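Local coordinates for hypothetical protein (Legionella pneumophila subsp. pneumophila, PDB 4KH9) that is of unknown function but binds calcium ions and is built largely of beta strands in three domains, two of them assigned to the E-set clan, at residues A[65-70]-A[155-160]; A[87-92]-A[135-140]; A[162-167]-A[183-188]; A[190-195]-A[244-249]. One frame throughout, in Å; residues are numbered along the deposited sequence.

Interaction 1: residues A[65-70]-A[155-160]; sequences STLAPG and VLDKFS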
loop_
_atom_site.group_PDB
_atom_site.type_symbol
_atom_site.label_atom_id
_atom_site.label_comp_id
_atom_site.label_asym_id
_atom_site.label_seq_id
_atom_site.Cartn_x
_atom_site.Cartn_y
_atom_site.Cartn_z
ATOM N N SER A 65 10.471 -23.493 -1.386
ATOM C CA SER A 65 10.611 -23.738 -2.819
ATOM C C SER A 65 11.365 -22.596 -3.494
ATOM O O SER A 65 11.039 -21.426 -3.307
ATOM C CB SER A 65 9.234 -23.927 -3.462
ATOM O OG SER A 65 8.442 -22.761 -3.314
ATOM N N THR A 66 12.434 -22.945 -4.203
ATOM C CA THR A 66 13.260 -21.987 -4.896
ATOM C C THR A 66 13.372 -22.418 -6.351
ATOM O O THR A 66 13.293 -23.603 -6.647
ATOM C CB THR A 66 14.643 -21.832 -4.195
ATOM O OG1 THR A 66 15.402 -23.013 -4.394
ATOM C CG2 THR A 66 14.530 -21.495 -2.689
ATOM N N LEU A 67 13.584 -21.456 -7.249
ATOM C CA LEU A 67 13.710 -21.693 -8.685
ATOM C C LEU A 67 15.124 -21.360 -9.194
ATOM O O LEU A 67 15.476 -21.687 -10.347
ATOM C CB LEU A 67 12.667 -20.854 -9.448
ATOM C CG LEU A 67 11.196 -21.145 -9.099
ATOM C CD1 LEU A 67 10.270 -20.160 -9.796
ATOM C CD2 LEU A 67 10.827 -22.627 -9.413
ATOM N N ALA A 68 15.934 -20.717 -8.348
ATOM C CA ALA A 68 17.314 -20.429 -8.735
ATOM C C ALA A 68 18.231 -20.598 -7.555
ATOM O O ALA A 68 17.773 -20.517 -6.415
ATOM C CB ALA A 68 17.424 -19.032 -9.307
ATOM N N PRO A 69 19.547 -20.791 -7.769
ATOM C CA PRO A 69 20.439 -20.908 -6.614
ATOM C C PRO A 69 20.549 -19.581 -5.852
ATOM O O PRO A 69 20.250 -18.492 -6.390
ATOM C CB PRO A 69 21.776 -21.314 -7.242
ATOM C CG PRO A 69 21.734 -20.808 -8.638
ATOM C CD PRO A 69 20.289 -20.906 -9.047
ATOM N N GLY A 70 20.977 -19.680 -4.601
ATOM C CA GLY A 70 21.238 -18.499 -3.788
ATOM C C GLY A 70 20.038 -17.719 -3.318
ATOM O O GLY A 70 20.137 -16.501 -3.124
ATOM N N VAL A 155 10.880 -15.851 1.731
ATOM C CA VAL A 155 11.792 -16.424 0.748
ATOM C C VAL A 155 11.957 -15.443 -0.383
ATOM O O VAL A 155 10.997 -15.168 -1.079
ATOM C CB VAL A 155 11.319 -17.817 0.223
ATOM C CG1 VAL A 155 12.290 -18.378 -0.823
ATOM C CG2 VAL A 155 11.120 -18.823 1.377
ATOM N N LEU A 156 13.173 -14.933 -0.570
ATOM C CA LEU A 156 13.532 -14.093 -1.686
ATOM C C LEU A 156 14.299 -14.973 -2.675
ATOM O O LEU A 156 15.427 -15.396 -2.402
ATOM C CB LEU A 156 14.320 -12.846 -1.276
ATOM C CG LEU A 156 14.889 -12.005 -2.444
ATOM C CD1 LEU A 156 13.773 -11.330 -3.242
ATOM C CD2 LEU A 156 15.930 -11.009 -1.948
ATOM N N ASP A 157 13.677 -15.260 -3.814
ATOM C CA ASP A 157 14.285 -16.083 -4.862
ATOM C C ASP A 157 15.041 -15.099 -5.760
ATOM O O ASP A 157 14.664 -14.819 -6.899
ATOM C CB ASP A 157 13.171 -16.885 -5.584
ATOM C CG ASP A 157 13.628 -18.167 -6.272
ATOM O OD1 ASP A 157 14.856 -18.477 -6.227
ATOM O OD2 ASP A 157 12.770 -18.866 -6.831
ATOM N N LYS A 158 16.069 -14.510 -5.156
ATOM C CA LYS A 158 16.903 -13.428 -5.633
ATOM C C LYS A 158 17.354 -13.603 -7.095
ATOM O O LYS A 158 17.388 -12.613 -7.839
ATOM C CB LYS A 158 18.159 -13.317 -4.711
ATOM C CG LYS A 158 18.965 -12.045 -4.903
ATOM C CD LYS A 158 20.105 -11.885 -3.901
ATOM C CE LYS A 158 20.771 -10.554 -4.113
ATOM N NZ LYS A 158 21.715 -10.210 -3.016
ATOM N N PHE A 159 17.712 -14.831 -7.506
ATOM C CA PHE A 159 18.262 -14.955 -8.843
ATOM C C PHE A 159 17.288 -15.643 -9.818
ATOM O O PHE A 159 17.679 -15.981 -10.943
ATOM C CB PHE A 159 19.623 -15.677 -8.773
ATOM C CG PHE A 159 20.620 -14.848 -7.996
ATOM C CD1 PHE A 159 21.190 -13.699 -8.559
ATOM C CD2 PHE A 159 21.013 -15.221 -6.715
ATOM C CE1 PHE A 159 22.114 -12.943 -7.848
ATOM C CE2 PHE A 159 21.936 -14.457 -6.003
ATOM C CZ PHE A 159 22.483 -13.321 -6.573
ATOM N N SER A 160 16.010 -15.752 -9.425
ATOM C CA SER A 160 14.943 -16.251 -10.290
ATOM C C SER A 160 14.466 -15.178 -11.253
ATOM O O SER A 160 14.439 -13.997 -10.893
ATOM C CB SER A 160 13.763 -16.727 -9.452
ATOM O OG SER A 160 12.737 -17.184 -10.317
HETATM O O HOH W 1 10.781 -19.677 -5.248
HETATM O O HOH W 2 17.400 -17.380 -5.987
#
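The type I beta turn from Asp157 to Ser160, which follows strand 150-156, holds the loop 65-70 through a single carboxylate that binds the backbone of Leu67 and Ala68. Asp157, also the centre of an inverse gamma turn, has CG anti to its backbone N (chi1 -156°), which places CG on the side of the loop. Asp157 OD2 bonds Leu67 N at 2.7 Å, and Asp157 OD1 Ala68 N at 3.3 Å; both donors come in on the syn side, slightly out of the carboxylate plane. A longer, weak bond runs from Leu67 N to OD1. OD2 also accepts a hydrogen bond from water 1, whose other hydrogen goes to Ser65 O, and forms a salt bridge to Arg255 of strand 251-264, so this oxygen has several partners and its negative charge is probably well stabilised. Beside OD1, water 2 lies 2.8 Å away and accepts the N-H of Phe159. Ala68 CB packs on the turn, 3.4 Å from Phe159 C, while the edge of the Phe159 ring meets Pro69 O, with CD2 at 3.4 Å. This type I turn thus holds, through its first residue, the loop that joins strand 62-65 of one sheet to 72-77 of another.

Interaction 2: residues A[87-92]-A[135-140]; sequences LIKTPK and KFILKS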
loop_
_atom_site.group_PDB
_atom_site.type_symbol
_atom_site.label_atom_id
_atom_site.label_comp_id
_atom_site.label_asym_id
_atom_site.label_seq_id
_atom_site.Cartn_x
_atom_site.Cartn_y
_atom_site.Cartn_z
ATOM N N LEU A 87 16.662 -27.418 11.200
ATOM C CA LEU A 87 17.297 -28.298 10.221
ATOM C C LEU A 87 16.758 -27.968 8.840
ATOM O O LEU A 87 15.643 -27.440 8.715
ATOM C CB LEU A 87 17.048 -29.788 10.549
ATOM C CG LEU A 87 17.486 -30.293 11.928
ATOM C CD1 LEU A 87 16.861 -31.654 12.232
ATOM C CD2 LEU A 87 19.002 -30.366 12.036
ATOM N N ILE A 88 17.515 -28.310 7.815
ATOM C CA ILE A 88 17.061 -28.111 6.450
ATOM C C ILE A 88 17.469 -29.340 5.599
ATOM O O ILE A 88 18.612 -29.814 5.626
ATOM C CB ILE A 88 17.541 -26.764 5.826
ATOM C CG1 ILE A 88 16.806 -26.455 4.489
ATOM C CG2 ILE A 88 19.074 -26.665 5.744
ATOM C CD1 ILE A 88 16.914 -24.966 3.972
ATOM N N LYS A 89 16.503 -29.830 4.849
ATOM C CA LYS A 89 16.686 -30.932 3.931
ATOM C C LYS A 89 16.811 -30.319 2.539
ATOM O O LYS A 89 15.956 -29.556 2.117
ATOM C CB LYS A 89 15.516 -31.913 4.073
ATOM C CG LYS A 89 15.802 -33.318 3.563
ATOM C CD LYS A 89 14.608 -34.209 3.843
ATOM C CE LYS A 89 14.907 -35.670 3.593
ATOM N NZ LYS A 89 13.727 -36.535 3.877
ATOM N N THR A 90 17.915 -30.602 1.851
ATOM C CA THR A 90 18.154 -30.044 0.516
ATOM C C THR A 90 17.293 -30.783 -0.526
ATOM O O THR A 90 16.715 -31.826 -0.184
ATOM C CB THR A 90 19.663 -30.152 0.178
ATOM O OG1 THR A 90 20.015 -31.547 0.063
ATOM C CG2 THR A 90 20.535 -29.463 1.213
ATOM N N PRO A 91 17.214 -30.312 -1.799
ATOM C CA PRO A 91 16.438 -31.059 -2.797
ATOM C C PRO A 91 17.011 -32.478 -3.054
ATOM O O PRO A 91 16.270 -33.319 -3.546
ATOM C CB PRO A 91 16.524 -30.162 -4.042
ATOM C CG PRO A 91 16.843 -28.768 -3.502
ATOM C CD PRO A 91 17.801 -29.092 -2.403
ATOM N N LYS A 92 18.272 -32.766 -2.641
ATOM C CA LYS A 92 18.925 -34.072 -2.800
ATOM C C LYS A 92 18.836 -34.903 -1.501
ATOM O O LYS A 92 19.493 -35.941 -1.375
ATOM C CB LYS A 92 20.395 -33.928 -3.250
ATOM C CG LYS A 92 20.611 -33.150 -4.553
ATOM C CD LYS A 92 20.098 -33.849 -5.800
ATOM C CE LYS A 92 20.117 -32.926 -7.000
ATOM N NZ LYS A 92 18.957 -31.991 -7.022
ATOM N N LYS A 135 13.068 -28.023 -4.043
ATOM C CA LYS A 135 12.278 -28.172 -2.835
ATOM C C LYS A 135 13.183 -28.485 -1.645
ATOM O O LYS A 135 13.802 -29.549 -1.563
ATOM C CB LYS A 135 11.186 -29.240 -3.033
ATOM C CG LYS A 135 10.412 -29.617 -1.781
ATOM C CD LYS A 135 9.504 -30.811 -2.073
ATOM C CE LYS A 135 9.240 -31.645 -0.840
ATOM N NZ LYS A 135 8.294 -32.765 -1.108
ATOM N N PHE A 136 13.288 -27.500 -0.751
ATOM C CA PHE A 136 13.997 -27.597 0.511
ATOM C C PHE A 136 12.925 -27.821 1.568
ATOM O O PHE A 136 11.786 -27.391 1.378
ATOM C CB PHE A 136 14.851 -26.355 0.799
ATOM C CG PHE A 136 16.044 -26.096 -0.084
ATOM C CD1 PHE A 136 15.882 -25.568 -1.360
ATOM C CD2 PHE A 136 17.335 -26.323 0.379
ATOM C CE1 PHE A 136 16.992 -25.307 -2.175
ATOM C CE2 PHE A 136 18.445 -26.055 -0.431
ATOM C CZ PHE A 136 18.271 -25.529 -1.699
ATOM N N ILE A 137 13.262 -28.527 2.633
ATOM C CA ILE A 137 12.335 -28.772 3.722
ATOM C C ILE A 137 12.967 -28.211 5.003
ATOM O O ILE A 137 14.045 -28.634 5.403
ATOM C CB ILE A 137 11.938 -30.274 3.857
ATOM C CG1 ILE A 137 11.305 -30.792 2.537
ATOM C CG2 ILE A 137 10.986 -30.489 5.094
ATOM C CD1 ILE A 137 10.865 -32.270 2.532
ATOM N N LEU A 138 12.311 -27.217 5.601
ATOM C CA LEU A 138 12.733 -26.614 6.853
ATOM C C LEU A 138 12.031 -27.346 7.964
ATOM O O LEU A 138 10.818 -27.539 7.891
ATOM C CB LEU A 138 12.413 -25.117 6.868
ATOM C CG LEU A 138 12.895 -24.308 8.101
ATOM C CD1 LEU A 138 14.454 -24.226 8.184
ATOM C CD2 LEU A 138 12.247 -22.915 8.109
ATOM N N LYS A 139 12.773 -27.778 8.963
ATOM C CA LYS A 139 12.198 -28.563 10.045
ATOM C C LYS A 139 12.803 -28.143 11.381
ATOM O O LYS A 139 13.960 -27.713 11.471
ATOM C CB LYS A 139 12.467 -30.071 9.776
ATOM C CG LYS A 139 11.723 -31.070 10.675
ATOM C CD LYS A 139 12.359 -32.460 10.617
ATOM C CE LYS A 139 11.656 -33.427 9.694
ATOM N NZ LYS A 139 10.397 -33.953 10.291
ATOM N N SER A 140 12.005 -28.289 12.415
ATOM C CA SER A 140 12.414 -28.060 13.786
ATOM C C SER A 140 13.146 -29.299 14.282
ATOM O O SER A 140 12.771 -30.412 13.926
ATOM C CB SER A 140 11.177 -27.784 14.631
ATOM O OG SER A 140 11.584 -27.248 15.867
#
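Leu87 and Phe136 bury more surface than any other residues in this antiparallel strand pair, the inner two strands of a four-stranded sheet flanked by strands 62-65 and 95-97. The strand axes run 4.6 Å apart at 157°. Leu87 works chiefly through its backbone: its N-H gives a nearly straight bond of 2.7 Å to Lys139 O, its carbonyl takes Lys139 N in return, and Leu138 CD1 reaches back to within 3.5 Å of the same Leu87 O. Lys89 and Ile137 repeat this reciprocal bonding two residues on and bring their CB atoms together at 3.9 Å. Between these hydrogen-bonded pairs, Ile88 faces Leu138 in a non-hydrogen-bonded pair, and Ile88 CA brings its hydrogen towards Ile137 O. Phe136 carries the far end, where the first strand has given way to loop. Its CG lies anti to the carbonyl carbon (chi1 -67°), and CD2 comes 3.9 Å from Ile88 CD1, the two side chains crossing obliquely. Ile64 of strand 62-65 also packs on Phe136. Pro91, which buries about as much as Ile137, leans over Lys135 O with CA and CB, and sets its CD over the phenyl face in a CH-pi contact: Pro91 CD stands over the centre of the Phe136 ring, 3.7 Å from the centroid and 13° off the normal.

Interaction 3: residues A[162-167]-A[183-188]; sequences TYLEVE and ISLHND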
loop_
_atom_site.group_PDB
_atom_site.type_symbol
_atom_site.label_atom_id
_atom_site.label_comp_id
_atom_site.label_asym_id
_atom_site.label_seq_id
_atom_site.Cartn_x
_atom_site.Cartn_y
_atom_site.Cartn_z
ATOM N N THR A 162 11.441 -15.501 -12.477
ATOM C CA THR A 162 9.988 -15.656 -12.284
ATOM C C THR A 162 9.523 -14.655 -11.237
ATOM O O THR A 162 10.023 -14.651 -10.102
ATOM C CB THR A 162 9.575 -17.088 -11.909
ATOM O OG1 THR A 162 9.911 -17.963 -12.972
ATOM C CG2 THR A 162 8.053 -17.211 -11.654
ATOM N N TYR A 163 8.583 -13.774 -11.632
ATOM C CA TYR A 163 8.072 -12.783 -10.709
ATOM C C TYR A 163 6.561 -12.686 -10.784
ATOM O O TYR A 163 5.946 -13.093 -11.778
ATOM C CB TYR A 163 8.702 -11.402 -10.965
ATOM C CG TYR A 163 8.467 -10.863 -12.356
ATOM C CD1 TYR A 163 7.331 -10.110 -12.652
ATOM C CD2 TYR A 163 9.402 -11.068 -13.374
ATOM C CE1 TYR A 163 7.132 -9.569 -13.919
ATOM C CE2 TYR A 163 9.201 -10.547 -14.654
ATOM C CZ TYR A 163 8.072 -9.782 -14.914
ATOM O OH TYR A 163 7.862 -9.243 -16.156
ATOM N N LEU A 164 5.980 -12.149 -9.719
ATOM C CA LEU A 164 4.554 -11.877 -9.617
ATOM C C LEU A 164 4.364 -10.403 -9.762
ATOM O O LEU A 164 5.031 -9.647 -9.056
ATOM C CB LEU A 164 3.986 -12.371 -8.277
ATOM C CG LEU A 164 2.480 -12.176 -8.070
ATOM C CD1 LEU A 164 1.678 -13.122 -8.957
ATOM C CD2 LEU A 164 2.110 -12.353 -6.630
ATOM N N GLU A 165 3.485 -9.973 -10.674
ATOM C CA GLU A 165 3.201 -8.542 -10.832
ATOM C C GLU A 165 1.753 -8.247 -10.352
ATOM O O GLU A 165 0.843 -8.949 -10.733
ATOM C CB GLU A 165 3.428 -8.093 -12.278
ATOM C CG GLU A 165 3.266 -6.590 -12.429
ATOM C CD GLU A 165 3.652 -6.051 -13.791
ATOM O OE1 GLU A 165 4.855 -6.122 -14.127
ATOM O OE2 GLU A 165 2.768 -5.520 -14.503
ATOM N N VAL A 166 1.577 -7.239 -9.471
ATOM C CA VAL A 166 0.276 -6.847 -8.923
ATOM C C VAL A 166 0.107 -5.341 -9.065
ATOM O O VAL A 166 1.097 -4.597 -9.021
ATOM C CB VAL A 166 0.082 -7.280 -7.446
ATOM C CG1 VAL A 166 0.229 -8.785 -7.289
ATOM C CG2 VAL A 166 1.026 -6.528 -6.499
ATOM N N GLU A 167 -1.130 -4.889 -9.223
ATOM C CA GLU A 167 -1.472 -3.451 -9.267
ATOM C C GLU A 167 -2.976 -3.250 -9.088
ATOM O O GLU A 167 -3.736 -4.161 -9.366
ATOM C CB GLU A 167 -1.008 -2.760 -10.563
ATOM C CG GLU A 167 -1.586 -3.321 -11.840
ATOM C CD GLU A 167 -1.293 -2.498 -13.080
ATOM O OE1 GLU A 167 -1.699 -1.313 -13.125
ATOM O OE2 GLU A 167 -0.681 -3.050 -14.021
ATOM N N ILE A 183 -3.340 -9.323 -11.320
ATOM C CA ILE A 183 -2.334 -10.214 -10.729
ATOM C C ILE A 183 -1.809 -11.095 -11.855
ATOM O O ILE A 183 -2.577 -11.835 -12.465
ATOM C CB ILE A 183 -2.991 -11.034 -9.555
ATOM C CG1 ILE A 183 -3.559 -10.098 -8.461
ATOM C CG2 ILE A 183 -2.008 -12.076 -8.962
ATOM C CD1 ILE A 183 -4.865 -10.642 -7.717
ATOM N N SER A 184 -0.505 -11.000 -12.139
ATOM C CA SER A 184 0.108 -11.743 -13.249
ATOM C C SER A 184 1.388 -12.434 -12.833
ATOM O O SER A 184 2.192 -11.867 -12.102
ATOM C CB SER A 184 0.424 -10.818 -14.421
ATOM O OG SER A 184 -0.496 -9.747 -14.512
ATOM N N LEU A 185 1.565 -13.662 -13.305
ATOM C CA LEU A 185 2.766 -14.434 -13.057
ATOM C C LEU A 185 3.582 -14.474 -14.344
ATOM O O LEU A 185 3.086 -14.956 -15.363
ATOM C CB LEU A 185 2.435 -15.850 -12.550
ATOM C CG LEU A 185 3.661 -16.700 -12.118
ATOM C CD1 LEU A 185 4.376 -16.072 -10.910
ATOM C CD2 LEU A 185 3.243 -18.118 -11.779
ATOM N N HIS A 186 4.840 -13.986 -14.290
ATOM C CA HIS A 186 5.696 -13.905 -15.470
ATOM C C HIS A 186 7.043 -14.626 -15.343
ATOM O O HIS A 186 7.635 -14.720 -14.266
ATOM C CB HIS A 186 6.006 -12.435 -15.791
ATOM C CG HIS A 186 4.803 -11.576 -16.058
ATOM N ND1 HIS A 186 4.103 -11.663 -17.254
ATOM C CD2 HIS A 186 4.248 -10.602 -15.299
ATOM C CE1 HIS A 186 3.141 -10.759 -17.169
ATOM N NE2 HIS A 186 3.208 -10.080 -16.021
ATOM N N ASN A 187 7.550 -15.035 -16.512
ATOM C CA ASN A 187 8.844 -15.649 -16.821
ATOM C C ASN A 187 8.986 -15.487 -18.329
ATOM O O ASN A 187 8.093 -15.929 -19.051
ATOM C CB ASN A 187 8.887 -17.105 -16.337
ATOM C CG ASN A 187 10.185 -17.817 -16.617
ATOM O OD1 ASN A 187 10.533 -18.100 -17.766
ATOM N ND2 ASN A 187 10.895 -18.183 -15.570
ATOM N N ASP A 188 10.028 -14.792 -18.829
ATOM C CA ASP A 188 10.109 -14.530 -20.278
ATOM C C ASP A 188 10.457 -15.797 -21.132
ATOM O O ASP A 188 10.447 -15.710 -22.362
ATOM C CB ASP A 188 11.086 -13.386 -20.594
ATOM C CG ASP A 188 12.550 -13.587 -20.262
ATOM O OD1 ASP A 188 12.867 -14.514 -19.469
ATOM O OD2 ASP A 188 13.382 -12.788 -20.756
HETATM O O HOH W 3 -0.455 -7.660 -12.947
#
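His186 and Tyr163 meet as a hydrogen-bonded pair of antiparallel strands, and His186 has more surface buried by the contact than any other residue of the two segments. Its CB sits over one face of the phenol ring, offset toward the rim, and comes 3.5 Å from Tyr163 CZ. CG, anti to the carbonyl carbon (chi1 -59°), lies out beyond the rim, nearest Tyr163 CE1 and OH. CD2 makes the closest approach, 3.4 Å to Tyr163 CE1, and the imidazole edge at this atom also meets Glu165 CB at 4.0 Å. The ring planes are inclined at 42°, neither stacked nor edge-to-face. At the tip, NE2 stays 4.7 Å from Glu165 OE1, a separation at which the carboxylate might still favour a protonated imidazole, although Glu165 OE1 is already in a salt bridge with Arg45. Behind these side chains the backbones are joined by reciprocal bonds, Tyr163 with His186 and Glu165 with Ser184. At the Thr162-Asn187 end of the pair, Asn187 ND2 donates to Thr162 OG1 at 2.8 Å, nearly in its amide plane; that hydroxyl also bonds Tyr192 OH. The opposite face is apolar: Leu164 CD1 lies 3.8 Å from Ile183 CG2, the two side chains running side by side, and Val166 CG1 touches Ile183 CG1. An antiparallel pair with one apolar face turned to strands 238-248 and 251-264 is consistent with the beta-sandwich fold expected of the E-set clan.

Interaction 4: residues A[190-195]-A[244-249]; sequences TEYDVN and VQTEYG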
loop_
_atom_site.group_PDB
_atom_site.type_symbol
_atom_site.label_atom_id
_atom_site.label_comp_id
_atom_site.label_asym_id
_atom_site.label_seq_id
_atom_site.Cartn_x
_atom_site.Cartn_y
_atom_site.Cartn_z
ATOM N N THR A 190 9.081 -19.218 -19.974
ATOM C CA THR A 190 8.006 -20.168 -19.661
ATOM C C THR A 190 6.617 -19.504 -19.587
ATOM O O THR A 190 6.463 -18.407 -19.042
ATOM C CB THR A 190 8.316 -20.844 -18.302
ATOM O OG1 THR A 190 9.651 -21.352 -18.283
ATOM C CG2 THR A 190 7.349 -21.955 -17.959
ATOM N N GLU A 191 5.603 -20.219 -20.078
ATOM C CA GLU A 191 4.198 -19.817 -20.022
ATOM C C GLU A 191 3.533 -20.684 -18.970
ATOM O O GLU A 191 3.490 -21.915 -19.120
ATOM C CB GLU A 191 3.504 -19.935 -21.404
ATOM C CG GLU A 191 4.013 -18.971 -22.473
ATOM C CD GLU A 191 3.711 -17.495 -22.283
ATOM O OE1 GLU A 191 2.568 -17.153 -21.903
ATOM O OE2 GLU A 191 4.609 -16.672 -22.573
ATOM N N TYR A 192 3.111 -20.065 -17.858
ATOM C CA TYR A 192 2.485 -20.819 -16.767
ATOM C C TYR A 192 0.979 -20.847 -16.916
ATOM O O TYR A 192 0.406 -19.962 -17.562
ATOM C CB TYR A 192 2.834 -20.212 -15.386
ATOM C CG TYR A 192 4.314 -20.137 -15.066
ATOM C CD1 TYR A 192 5.063 -21.291 -14.854
ATOM C CD2 TYR A 192 4.951 -18.910 -14.921
ATOM C CE1 TYR A 192 6.420 -21.227 -14.532
ATOM C CE2 TYR A 192 6.302 -18.832 -14.583
ATOM C CZ TYR A 192 7.037 -19.996 -14.402
ATOM O OH TYR A 192 8.376 -19.938 -14.078
ATOM N N ASP A 193 0.360 -21.849 -16.289
ATOM C CA ASP A 193 -1.073 -22.010 -16.103
ATOM C C ASP A 193 -1.345 -21.968 -14.620
ATOM O O ASP A 193 -0.899 -22.849 -13.879
ATOM C CB ASP A 193 -1.644 -23.275 -16.729
ATOM C CG ASP A 193 -3.180 -23.286 -16.597
ATOM O OD1 ASP A 193 -3.820 -22.305 -17.030
ATOM O OD2 ASP A 193 -3.713 -24.204 -15.946
ATOM N N VAL A 194 -2.024 -20.914 -14.171
ATOM C CA VAL A 194 -2.280 -20.682 -12.752
ATOM C C VAL A 194 -3.755 -20.940 -12.414
ATOM O O VAL A 194 -4.626 -20.462 -13.120
ATOM C CB VAL A 194 -1.852 -19.234 -12.365
ATOM C CG1 VAL A 194 -2.114 -18.951 -10.890
ATOM C CG2 VAL A 194 -0.375 -18.992 -12.689
ATOM N N ASN A 195 -4.007 -21.652 -11.306
ATOM C CA ASN A 195 -5.338 -21.914 -10.785
ATOM C C ASN A 195 -5.379 -21.650 -9.267
ATOM O O ASN A 195 -6.448 -21.328 -8.748
ATOM C CB ASN A 195 -5.790 -23.341 -11.102
ATOM C CG ASN A 195 -6.086 -23.603 -12.563
ATOM O OD1 ASN A 195 -6.969 -22.981 -13.165
ATOM N ND2 ASN A 195 -5.378 -24.558 -13.159
ATOM N N VAL A 244 0.127 -16.782 -4.834
ATOM C CA VAL A 244 -0.068 -17.600 -6.017
ATOM C C VAL A 244 0.827 -18.878 -5.925
ATOM O O VAL A 244 2.019 -18.797 -5.568
ATOM C CB VAL A 244 0.267 -16.741 -7.260
ATOM C CG1 VAL A 244 0.331 -17.566 -8.532
ATOM C CG2 VAL A 244 -0.729 -15.579 -7.418
ATOM N N GLN A 245 0.261 -20.028 -6.302
ATOM C CA GLN A 245 1.052 -21.244 -6.408
ATOM C C GLN A 245 0.676 -22.023 -7.676
ATOM O O GLN A 245 -0.495 -22.157 -7.985
ATOM C CB GLN A 245 0.944 -22.150 -5.179
ATOM C CG GLN A 245 1.976 -23.280 -5.260
ATOM C CD GLN A 245 2.162 -24.066 -4.014
ATOM O OE1 GLN A 245 2.562 -23.550 -2.979
ATOM N NE2 GLN A 245 2.023 -25.363 -4.130
ATOM N N THR A 246 1.678 -22.492 -8.424
ATOM C CA THR A 246 1.463 -23.368 -9.572
ATOM C C THR A 246 2.654 -24.340 -9.624
ATOM O O THR A 246 3.508 -24.317 -8.735
ATOM C CB THR A 246 1.199 -22.618 -10.890
ATOM O OG1 THR A 246 0.766 -23.578 -11.856
ATOM C CG2 THR A 246 2.403 -21.858 -11.414
ATOM N N GLU A 247 2.648 -25.241 -10.610
ATOM C CA GLU A 247 3.701 -26.231 -10.808
ATOM C C GLU A 247 4.084 -26.256 -12.258
ATOM O O GLU A 247 3.217 -26.197 -13.129
ATOM C CB GLU A 247 3.298 -27.649 -10.333
ATOM C CG GLU A 247 2.836 -27.773 -8.883
ATOM C CD GLU A 247 1.378 -27.416 -8.631
ATOM O OE1 GLU A 247 0.491 -28.097 -9.196
ATOM O OE2 GLU A 247 1.120 -26.466 -7.854
ATOM N N TYR A 248 5.382 -26.309 -12.524
ATOM C CA TYR A 248 5.887 -26.418 -13.879
ATOM C C TYR A 248 6.913 -27.535 -13.864
ATOM O O TYR A 248 8.038 -27.360 -13.382
ATOM C CB TYR A 248 6.424 -25.093 -14.429
ATOM C CG TYR A 248 6.768 -25.196 -15.894
ATOM C CD1 TYR A 248 5.774 -25.144 -16.871
ATOM C CD2 TYR A 248 8.086 -25.377 -16.311
ATOM C CE1 TYR A 248 6.083 -25.279 -18.224
ATOM C CE2 TYR A 248 8.407 -25.501 -17.660
ATOM C CZ TYR A 248 7.404 -25.448 -18.614
ATOM O OH TYR A 248 7.729 -25.556 -19.941
ATOM N N GLY A 249 6.451 -28.699 -14.319
ATOM C CA GLY A 249 7.203 -29.940 -14.313
ATOM C C GLY A 249 7.220 -30.467 -12.897
ATOM O O GLY A 249 6.161 -30.677 -12.299
HETATM O O HOH W 4 2.054 -23.868 -14.894
#
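Val194 and Thr246 mark the close end of a contact in the E-set central domain, where the loop leading into strand 196-202 draws alongside strand 238-248. The backbones converge here, with CA atoms 5.6 Å apart, and part toward the other end, where those of Tyr192 and Tyr248 are 7.2 Å apart. At the tight end Val194 CG1 meets Val244 CG1 at 3.7 Å, the side chains crossing at about a right angle, and Leu185 of strand 178-186 packs on Val194 and Thr246. Thr246 OG1, anti to its backbone N (chi1 -169°), reaches the loop and donates to Asp193 O at 2.7 Å, tilted from the carbonyl plane. The bond ties the loop to the strand just before Asp196, where strand 196-202 begins and bonds the backbone of Gln245. On the looser, more exposed side a water mediates: water 4 accepts Asp193 N-H and donates to Glu247 O at 3.1 Å, lying at the edge of the Tyr192 ring. That ring also meets Tyr248 CB edge-on, with CE1 at 3.9 Å. The exposed Tyr248 nonetheless finds one close partner in the loop. Thr190 and Tyr248 reach toward each other tip to tip, and Thr190 CG2 stands over the centre of the phenol, 3.5 Å from the centroid and 8° off the ring normal.

Interaction 2 is nested within the chain closed by interaction 1, and the two touch where Thr66 OG1 lies 3.6 Å from Phe136 CE1. Interaction 1 meets interaction 3 across the junction of the N-terminal and central domains, Leu67 CD1 packing 3.8 Å from Thr162 CB. Interactions 3 and 4 reach the same sheet, their centres 11 Å apart, and are joined by a probable hydrogen bond of 2.7 Å between Thr162 OG1 and Tyr192 OH. The side chain of Val244 is about 7 Å from that of Asp198, in the known Asp196/Asp198 calcium site, whose ion this chain does not bind here. It is about 9 Å from a bound calcium ion. Interaction 2 is remote from these sites.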